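Local coordinates for tyrosinase (Burkholderia thailandensis, PDB 5ZRD), which probably hydroxylates monophenols to catechols and oxidises these to quinones at a pair of copper ions, working efficiently at acidic pH, at residues G285-G290 and Q296-N301; M304-T309 and I508-G513; M326-Q331 and G335-L340. One frame throughout, in Å; residues are numbered along the deposited sequence.

Contact 1: G285-G290 and Q296-N301; sequences GGFDYG and QIAGAN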
loop_
_atom_site.group_PDB
_atom_site.type_symbol
_atom_site.label_atom_id
_atom_site.label_comp_id
_atom_site.label_asym_id
_atom_site.label_seq_id
_atom_site.Cartn_x
_atom_site.Cartn_y
_atom_site.Cartn_z
ATOM N N GLY A 285 31.445 0.018 20.825
ATOM C CA GLY A 285 30.136 0.716 20.671
ATOM C C GLY A 285 29.137 0.490 21.816
ATOM O O GLY A 285 27.959 0.875 21.665
ATOM N N GLY A 286 29.541 -0.149 22.923
ATOM C CA GLY A 286 28.814 -0.015 24.203
ATOM C C GLY A 286 28.560 -1.290 25.006
ATOM O O GLY A 286 27.906 -1.204 26.075
ATOM N N PHE A 287 29.028 -2.463 24.566
ATOM C CA PHE A 287 28.833 -3.706 25.333
ATOM C C PHE A 287 30.078 -4.049 26.174
ATOM O O PHE A 287 31.212 -4.243 25.647
ATOM C CB PHE A 287 28.514 -4.855 24.381
ATOM C CG PHE A 287 27.196 -4.710 23.683
ATOM C CD1 PHE A 287 27.051 -3.819 22.640
ATOM C CD2 PHE A 287 26.099 -5.452 24.077
ATOM C CE1 PHE A 287 25.833 -3.658 22.004
ATOM C CE2 PHE A 287 24.890 -5.323 23.413
ATOM C CZ PHE A 287 24.761 -4.419 22.385
ATOM N N ASP A 288 29.864 -4.093 27.488
ATOM C CA ASP A 288 30.803 -4.645 28.475
ATOM C C ASP A 288 30.998 -6.106 28.181
ATOM O O ASP A 288 29.988 -6.784 28.105
ATOM C CB ASP A 288 30.154 -4.550 29.879
ATOM C CG ASP A 288 31.115 -4.064 30.964
ATOM O OD1 ASP A 288 32.350 -3.975 30.758
ATOM O OD2 ASP A 288 30.606 -3.749 32.062
ATOM N N TYR A 289 32.228 -6.642 28.034
ATOM C CA TYR A 289 32.351 -8.142 27.887
ATOM C C TYR A 289 31.637 -8.835 29.059
ATOM O O TYR A 289 31.023 -9.907 28.884
ATOM C CB TYR A 289 33.790 -8.671 27.835
ATOM C CG TYR A 289 33.912 -10.071 27.268
ATOM C CD1 TYR A 289 33.512 -10.338 25.964
ATOM C CD2 TYR A 289 34.426 -11.135 28.010
ATOM C CE1 TYR A 289 33.623 -11.608 25.412
ATOM C CE2 TYR A 289 34.519 -12.418 27.479
ATOM C CZ TYR A 289 34.132 -12.658 26.165
ATOM O OH TYR A 289 34.241 -13.899 25.576
ATOM N N GLY A 290 31.705 -8.202 30.230
ATOM C CA GLY A 290 30.850 -8.562 31.352
ATOM C C GLY A 290 31.237 -9.924 31.888
ATOM O O GLY A 290 32.402 -10.326 31.793
ATOM N N GLN A 296 21.598 -8.860 31.005
ATOM C CA GLN A 296 22.196 -7.536 31.191
ATOM C C GLN A 296 21.754 -6.608 30.052
ATOM O O GLN A 296 21.658 -7.020 28.892
ATOM C CB GLN A 296 23.731 -7.612 31.197
ATOM C CG GLN A 296 24.368 -7.653 32.580
ATOM C CD GLN A 296 24.384 -6.314 33.280
ATOM O OE1 GLN A 296 23.493 -5.477 33.114
ATOM N NE2 GLN A 296 25.405 -6.109 34.094
ATOM N N ILE A 297 21.529 -5.352 30.409
ATOM C CA ILE A 297 21.210 -4.292 29.478
ATOM C C ILE A 297 22.486 -3.494 29.215
ATOM O O ILE A 297 23.101 -3.022 30.166
ATOM C CB ILE A 297 20.116 -3.400 30.086
ATOM C CG1 ILE A 297 18.863 -4.215 30.415
ATOM C CG2 ILE A 297 19.810 -2.201 29.205
ATOM C CD1 ILE A 297 18.329 -5.008 29.254
ATOM N N ALA A 298 22.883 -3.354 27.948
ATOM C CA ALA A 298 23.967 -2.444 27.568
ATOM C C ALA A 298 23.369 -1.083 27.180
ATOM O O ALA A 298 23.015 -0.828 25.979
ATOM C CB ALA A 298 24.786 -3.032 26.430
ATOM N N GLY A 299 23.329 -0.189 28.180
ATOM C CA GLY A 299 22.770 1.162 28.030
ATOM C C GLY A 299 23.722 2.135 27.350
ATOM O O GLY A 299 23.300 3.262 27.037
ATOM N N ALA A 300 24.987 1.735 27.097
ATOM C CA ALA A 300 25.909 2.595 26.324
ATOM C C ALA A 300 25.642 2.470 24.809
ATOM O O ALA A 300 26.185 1.628 24.116
ATOM C CB ALA A 300 27.342 2.284 26.662
ATOM N N ASN A 301 24.778 3.318 24.300
ATOM C CA ASN A 301 24.323 3.196 22.911
ATOM C C ASN A 301 25.244 4.024 21.994
ATOM O O ASN A 301 24.836 5.020 21.362
ATOM C CB ASN A 301 22.870 3.633 22.767
ATOM C CG ASN A 301 21.871 2.669 23.369
ATOM O OD1 ASN A 301 22.060 1.445 23.360
ATOM N ND2 ASN A 301 20.739 3.205 23.788
HETATM O O HOH W 1 26.632 -0.320 28.319
#
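One face of the F287 ring is occupied by the methyl group of A298, which sits off centre toward the rim on the CD2 side. The CH-pi contact measures 3.9 Å from A298 CB to the ring centroid and lies 22° off the ring normal; the closest single approach is 3.6 Å, from A298 CB to F287 CD2. The CB of F287 leaves the main chain pointing away from 296-301, yet CG swings to the position beside the backbone N, opposite the carbonyl carbon (chi1 -67°), and this carries the ring back under the methyl. Around the same ring pack I508, from strand 502-509, and R510. On its other flank A298 CB also lies 3.6 Å from G286 O.

G286 ends helix 274-285, the helix that supplies the copper ligands H277 and H281, in a Schellman motif. Its phi angle is positive, as suits glycine, and G286 CA comes to 3.1 Å from A300 O in a nearly straight CA-H...O contact, 163° at the hydrogen. The chain then turns through the loop into strand 295-297, which is outermost in its sheet within this chain and runs beside 502-509.

Polar linkage between the two backbones passes through a water, which donates to G286 O at 2.7 Å and accepts from A300 N at 2.9 Å. Two carbonyl oxygens, G285 O and A300 O, approach to 3.1 Å although both are acceptors. R510 donates to both of them, NH2 to G285 O and NH1 to A300 O, which probably offsets the repulsion between them; A298 O is a further acceptor of NH1.

Contact 2: M304-T309 and I508-G513; sequences MGENNT and IHRGGG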
loop_
_atom_site.group_PDB
_atom_site.type_symbol
_atom_site.label_atom_id
_atom_site.label_comp_id
_atom_site.label_asym_id
_atom_site.label_seq_id
_atom_site.Cartn_x
_atom_site.Cartn_y
_atom_site.Cartn_z
ATOM N N MET A 304 29.214 3.071 17.185
ATOM C CA MET A 304 29.833 1.850 16.629
ATOM C C MET A 304 29.017 0.582 16.951
ATOM O O MET A 304 29.249 -0.447 16.346
ATOM C CB MET A 304 31.254 1.682 17.183
ATOM C CG MET A 304 32.312 2.454 16.410
ATOM S SD MET A 304 32.644 1.794 14.761
ATOM C CE MET A 304 33.436 0.245 15.158
ATOM N N GLY A 305 28.061 0.644 17.879
ATOM C CA GLY A 305 27.402 -0.542 18.420
ATOM C C GLY A 305 26.321 -1.119 17.534
ATOM O O GLY A 305 25.887 -2.216 17.802
ATOM N N GLU A 306 25.896 -0.383 16.499
ATOM C CA GLU A 306 24.864 -0.771 15.573
ATOM C C GLU A 306 25.261 -0.214 14.188
ATOM O O GLU A 306 26.137 0.667 14.066
ATOM C CB GLU A 306 23.499 -0.189 15.960
ATOM C CG GLU A 306 22.732 -0.981 17.023
ATOM C CD GLU A 306 23.210 -0.927 18.477
ATOM O OE1 GLU A 306 23.987 -0.032 18.833
ATOM O OE2 GLU A 306 22.783 -1.806 19.256
ATOM N N ASN A 307 24.645 -0.714 13.127
ATOM C CA ASN A 307 25.116 -0.367 11.819
ATOM C C ASN A 307 24.613 1.041 11.439
ATOM O O ASN A 307 25.114 1.646 10.496
ATOM C CB ASN A 307 24.726 -1.441 10.818
ATOM C CG ASN A 307 25.663 -2.630 10.834
ATOM O OD1 ASN A 307 25.220 -3.762 10.646
ATOM N ND2 ASN A 307 26.943 -2.394 11.070
ATOM N N ASN A 308 23.655 1.592 12.184
ATOM C CA ASN A 308 22.945 2.822 11.759
ATOM C C ASN A 308 23.915 3.987 11.523
ATOM O O ASN A 308 23.911 4.586 10.457
ATOM C CB ASN A 308 21.905 3.223 12.796
ATOM C CG ASN A 308 20.757 2.255 12.839
ATOM O OD1 ASN A 308 19.646 2.548 12.373
ATOM N ND2 ASN A 308 21.058 1.076 13.321
ATOM N N THR A 309 24.772 4.273 12.502
ATOM C CA THR A 309 25.651 5.439 12.439
ATOM C C THR A 309 27.097 5.081 12.794
ATOM O O THR A 309 27.931 5.958 12.969
ATOM C CB THR A 309 25.153 6.536 13.396
ATOM O OG1 THR A 309 25.049 6.064 14.749
ATOM C CG2 THR A 309 23.800 7.055 12.974
ATOM N N ILE A 508 22.931 -10.427 26.340
ATOM C CA ILE A 508 23.218 -9.062 26.695
ATOM C C ILE A 508 22.686 -8.185 25.559
ATOM O O ILE A 508 23.157 -8.307 24.424
ATOM C CB ILE A 508 24.724 -8.859 26.934
ATOM C CG1 ILE A 508 25.275 -9.832 27.986
ATOM C CG2 ILE A 508 25.015 -7.411 27.295
ATOM C CD1 ILE A 508 26.794 -9.833 28.072
ATOM N N HIS A 509 21.725 -7.320 25.862
ATOM C CA HIS A 509 20.982 -6.669 24.810
ATOM C C HIS A 509 20.743 -5.194 25.151
ATOM O O HIS A 509 21.033 -4.737 26.247
ATOM C CB HIS A 509 19.691 -7.426 24.562
ATOM C CG HIS A 509 18.870 -7.537 25.784
ATOM N ND1 HIS A 509 17.896 -6.615 26.082
ATOM C CD2 HIS A 509 18.912 -8.415 26.809
ATOM C CE1 HIS A 509 17.335 -6.942 27.233
ATOM N NE2 HIS A 509 17.946 -8.043 27.707
ATOM N N ARG A 510 20.237 -4.452 24.183
ATOM C CA ARG A 510 19.959 -3.022 24.390
ATOM C C ARG A 510 18.671 -2.813 25.209
ATOM O O ARG A 510 18.467 -1.747 25.808
ATOM C CB ARG A 510 19.839 -2.334 23.038
ATOM C CG ARG A 510 21.077 -2.458 22.159
ATOM C CD ARG A 510 22.258 -1.792 22.796
ATOM N NE ARG A 510 23.275 -1.320 21.859
ATOM C CZ ARG A 510 24.364 -0.688 22.246
ATOM N NH1 ARG A 510 24.659 -0.651 23.539
ATOM N NH2 ARG A 510 25.136 -0.080 21.363
ATOM N N GLY A 511 17.792 -3.802 25.223
ATOM C CA GLY A 511 16.455 -3.664 25.856
ATOM C C GLY A 511 15.700 -2.410 25.407
ATOM O O GLY A 511 15.192 -1.663 26.247
ATOM N N GLY A 512 15.640 -2.164 24.094
ATOM C CA GLY A 512 14.947 -0.990 23.537
ATOM C C GLY A 512 15.777 0.293 23.588
ATOM O O GLY A 512 15.542 1.216 22.791
ATOM N N GLY A 513 16.733 0.384 24.519
ATOM C CA GLY A 513 17.501 1.621 24.747
ATOM C C GLY A 513 16.646 2.715 25.373
ATOM O O GLY A 513 16.984 3.903 25.274
#
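E306 OE2 is gripped by R510 NE at 2.7 Å, in a bond that is almost straight at 175°, and it also accepts from the backbone N of S440. The other carboxylate oxygen, E306 OE1, takes R510 NH2 at 2.8 Å and 163°. This is a side-on, bidentate salt bridge, using NE and one terminal nitrogen of the guanidinium group, each paired with its own oxygen. Both oxygens present their syn lone pairs, and both lie close to the guanidinium plane. The carboxylate and guanidinium planes are only 22° apart, a near coplanarity consistent with two well-directed bonds.

The side chains reach each other from opposite directions. Both are bent at chi2, and their flat ends come together while the nearest CA atoms across the contact, those of G305 and R510, remain 9.9 Å apart. G305 borders the pair, with its CA 3.7 Å from R510 NH2, and its carbonyl O accepts from the hydroxyl of S440, the residue whose backbone N also serves the glutamate.

The bridge joins the loop ahead of helix 315-334, in the common central domain of tyrosinases, to the end of strand 502-509, about 200 residues later in the chain. The glutamate loop runs close to the dicopper site: M304 O accepts from ND1 of the copper ligand H281, N307 O receives a weak bond from ND1 of another copper ligand, H57, and N307 belongs to the pocket of the bound oxygen atom. R510 is buried, and its positive charge is probably balanced largely by E306, while NH1 and NH2 find further acceptors among backbone carbonyls nearby.

Contact 3: M326-Q331 and G335-L340; sequences MFWVWQ and GHTDRL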
loop_
_atom_site.group_PDB
_atom_site.type_symbol
_atom_site.label_atom_id
_atom_site.label_comp_id
_atom_site.label_asym_id
_atom_site.label_seq_id
_atom_site.Cartn_x
_atom_site.Cartn_y
_atom_site.Cartn_z
ATOM N N MET A 326 42.962 -8.625 7.485
ATOM C CA MET A 326 42.683 -10.044 7.831
ATOM C C MET A 326 42.125 -10.760 6.591
ATOM O O MET A 326 42.505 -11.876 6.291
ATOM C CB MET A 326 41.699 -10.142 8.998
ATOM C CG MET A 326 42.266 -9.656 10.324
ATOM S SD MET A 326 43.415 -10.861 11.056
ATOM C CE MET A 326 44.977 -10.266 10.452
ATOM N N PHE A 327 41.239 -10.109 5.874
ATOM C CA PHE A 327 40.745 -10.646 4.607
ATOM C C PHE A 327 41.929 -10.927 3.667
ATOM O O PHE A 327 41.974 -11.963 3.019
ATOM C CB PHE A 327 39.736 -9.664 4.019
ATOM C CG PHE A 327 39.174 -9.999 2.669
ATOM C CD1 PHE A 327 39.222 -11.284 2.147
ATOM C CD2 PHE A 327 38.594 -9.010 1.906
ATOM C CE1 PHE A 327 38.677 -11.574 0.901
ATOM C CE2 PHE A 327 38.026 -9.300 0.663
ATOM C CZ PHE A 327 38.050 -10.591 0.181
ATOM N N TRP A 328 42.906 -10.031 3.625
ATOM C CA TRP A 328 44.056 -10.168 2.710
ATOM C C TRP A 328 44.997 -11.292 3.190
ATOM O O TRP A 328 45.507 -12.064 2.376
ATOM C CB TRP A 328 44.791 -8.819 2.569
ATOM C CG TRP A 328 46.005 -8.881 1.696
ATOM C CD1 TRP A 328 47.300 -8.718 2.089
ATOM C CD2 TRP A 328 46.047 -9.168 0.285
ATOM N NE1 TRP A 328 48.140 -8.890 1.022
ATOM C CE2 TRP A 328 47.404 -9.152 -0.098
ATOM C CE3 TRP A 328 45.084 -9.455 -0.681
ATOM C CZ2 TRP A 328 47.816 -9.371 -1.406
ATOM C CZ3 TRP A 328 45.491 -9.672 -1.981
ATOM C CH2 TRP A 328 46.839 -9.620 -2.337
ATOM N N VAL A 329 45.190 -11.392 4.504
ATOM C CA VAL A 329 45.952 -12.489 5.069
ATOM C C VAL A 329 45.294 -13.836 4.756
ATOM O O VAL A 329 45.993 -14.760 4.456
ATOM C CB VAL A 329 46.133 -12.352 6.588
ATOM C CG1 VAL A 329 46.665 -13.642 7.191
ATOM C CG2 VAL A 329 47.050 -11.194 6.933
ATOM N N TRP A 330 43.967 -13.934 4.826
ATOM C CA TRP A 330 43.285 -15.156 4.562
ATOM C C TRP A 330 43.471 -15.493 3.083
ATOM O O TRP A 330 43.614 -16.661 2.741
ATOM C CB TRP A 330 41.793 -15.067 4.931
ATOM C CG TRP A 330 40.985 -16.264 4.519
ATOM C CD1 TRP A 330 40.771 -17.399 5.241
ATOM C CD2 TRP A 330 40.315 -16.461 3.262
ATOM N NE1 TRP A 330 39.998 -18.275 4.531
ATOM C CE2 TRP A 330 39.698 -17.722 3.315
ATOM C CE3 TRP A 330 40.200 -15.707 2.090
ATOM C CZ2 TRP A 330 38.995 -18.244 2.240
ATOM C CZ3 TRP A 330 39.465 -16.204 1.036
ATOM C CH2 TRP A 330 38.896 -17.473 1.102
ATOM N N GLN A 331 43.404 -14.473 2.234
ATOM C CA GLN A 331 43.577 -14.674 0.767
ATOM C C GLN A 331 44.965 -15.255 0.529
ATOM O O GLN A 331 45.074 -16.221 -0.177
ATOM C CB GLN A 331 43.427 -13.388 -0.026
ATOM C CG GLN A 331 41.980 -12.969 -0.198
ATOM C CD GLN A 331 41.809 -11.645 -0.910
ATOM O OE1 GLN A 331 41.853 -10.584 -0.288
ATOM N NE2 GLN A 331 41.552 -11.702 -2.214
ATOM N N GLY A 335 45.343 -19.200 -0.686
ATOM C CA GLY A 335 45.466 -19.292 -2.132
ATOM C C GLY A 335 44.425 -18.491 -2.871
ATOM O O GLY A 335 44.176 -18.791 -4.047
ATOM N N HIS A 336 43.882 -17.429 -2.251
ATOM C CA HIS A 336 42.779 -16.678 -2.889
ATOM C C HIS A 336 43.167 -15.221 -3.161
ATOM O O HIS A 336 42.279 -14.381 -3.241
ATOM C CB HIS A 336 41.491 -16.781 -2.050
ATOM C CG HIS A 336 40.989 -18.180 -1.967
ATOM N ND1 HIS A 336 40.375 -18.804 -3.038
ATOM C CD2 HIS A 336 41.102 -19.116 -1.001
ATOM C CE1 HIS A 336 40.115 -20.059 -2.715
ATOM N NE2 HIS A 336 40.531 -20.256 -1.479
ATOM N N THR A 337 44.458 -14.919 -3.319
ATOM C CA THR A 337 44.863 -13.561 -3.707
ATOM C C THR A 337 44.351 -13.201 -5.108
ATOM O O THR A 337 44.182 -11.989 -5.369
ATOM C CB THR A 337 46.377 -13.316 -3.712
ATOM O OG1 THR A 337 46.927 -14.150 -4.747
ATOM C CG2 THR A 337 46.992 -13.505 -2.338
ATOM N N ASP A 338 44.048 -14.175 -5.977
ATOM C CA ASP A 338 43.598 -13.790 -7.341
ATOM C C ASP A 338 42.293 -14.389 -7.794
ATOM O O ASP A 338 41.827 -14.123 -8.883
ATOM C CB ASP A 338 44.689 -14.080 -8.376
ATOM C CG ASP A 338 45.941 -13.268 -8.148
ATOM O OD1 ASP A 338 45.973 -12.108 -8.610
ATOM O OD2 ASP A 338 46.877 -13.741 -7.471
ATOM N N ARG A 339 41.669 -15.200 -6.980
ATOM C CA ARG A 339 40.369 -15.710 -7.349
ATOM C C ARG A 339 39.585 -15.973 -6.070
ATOM O O ARG A 339 40.145 -16.327 -5.025
ATOM C CB ARG A 339 40.442 -16.979 -8.202
ATOM C CG ARG A 339 41.362 -18.063 -7.659
ATOM C CD ARG A 339 41.476 -19.197 -8.667
ATOM N NE ARG A 339 41.867 -20.478 -8.072
ATOM C CZ ARG A 339 41.840 -21.656 -8.707
ATOM N NH1 ARG A 339 42.309 -22.743 -8.112
ATOM N NH2 ARG A 339 41.360 -21.746 -9.936
ATOM N N LEU A 340 38.297 -15.752 -6.206
ATOM C CA LEU A 340 37.330 -16.072 -5.202
ATOM C C LEU A 340 36.245 -16.887 -5.896
ATOM O O LEU A 340 36.053 -16.764 -7.105
ATOM C CB LEU A 340 36.762 -14.780 -4.595
ATOM C CG LEU A 340 37.749 -13.928 -3.799
ATOM C CD1 LEU A 340 37.089 -12.636 -3.343
ATOM C CD2 LEU A 340 38.275 -14.681 -2.589
#
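A Schellman motif closes helix 315-334, with G335 as the residue of positive phi that lets the chain leave the helix and fold back over its last turns. Q331 takes part in this closure with both backbone and side chain. Its carbonyl O accepts from H336 N at 2.7 Å and, weakly, from G335 N at 3.0 Å. In return Q331 NE2 donates to H336 O at 3.0 Å, tilted from the carbonyl plane, so that one residue of the helix clasps H336 by its N-H and its C=O. The amide end is held further by I390 O, which receives NE2, and by R95 NH1, which donates to OE1; OE1 also lies over a face of the F327 ring.

Around this polar centre three aromatic side chains of the helix meet the returning chain. The H336 ring lies nearly parallel to the six-membered ring of W330, planes at 8°, but slid aside so that the two barely overlap, with H336 CD2 3.5 Å from W330 CH2. H336 ND1 helps set the rotation of the imidazole through a bond to R339 O that lies in the ring plane. W330 NE1 is itself bound to A247 O. L340 divides its two methyls between two rings: CD1 stands at the edge of F327, 4.2 Å from CZ, and CD2 at the edge of W330, 4.1 Å from CZ3. On another side of the helix, W328 reaches T337, whose CG2 lies 3.9 Å from CH2; CG of W328 stands opposite the backbone N (chi1 178°), which extends the indole toward the returning chain.

The bond from H336 N back to Q331 O, spanning a glycine of positive phi, is the mark of the Schellman motif, here ending the helix that carries the copper ligand H320.

How the contacts relate
Contacts 1 and 2 form one neighbourhood, their centres about 9 Å apart, whereas contact 3 lies on the opposite side of the chain's centre, about 34 Å from contact 1 and about 31 Å from contact 2 between centres. R510 of contact 2 and A300 of contact 1 meet directly, and strands 295-297 and 502-509 run side by side in one mixed sheet. Along the chain contact 1 closes before contact 2 opens, and contact 3 is nested within the long loop that contact 2 closes. Helices 274-285 and 315-334 both contribute copper ligands, so contacts 1 and 3 lie at the ends of two copper-bearing helices, on opposite sides of the chain's centre.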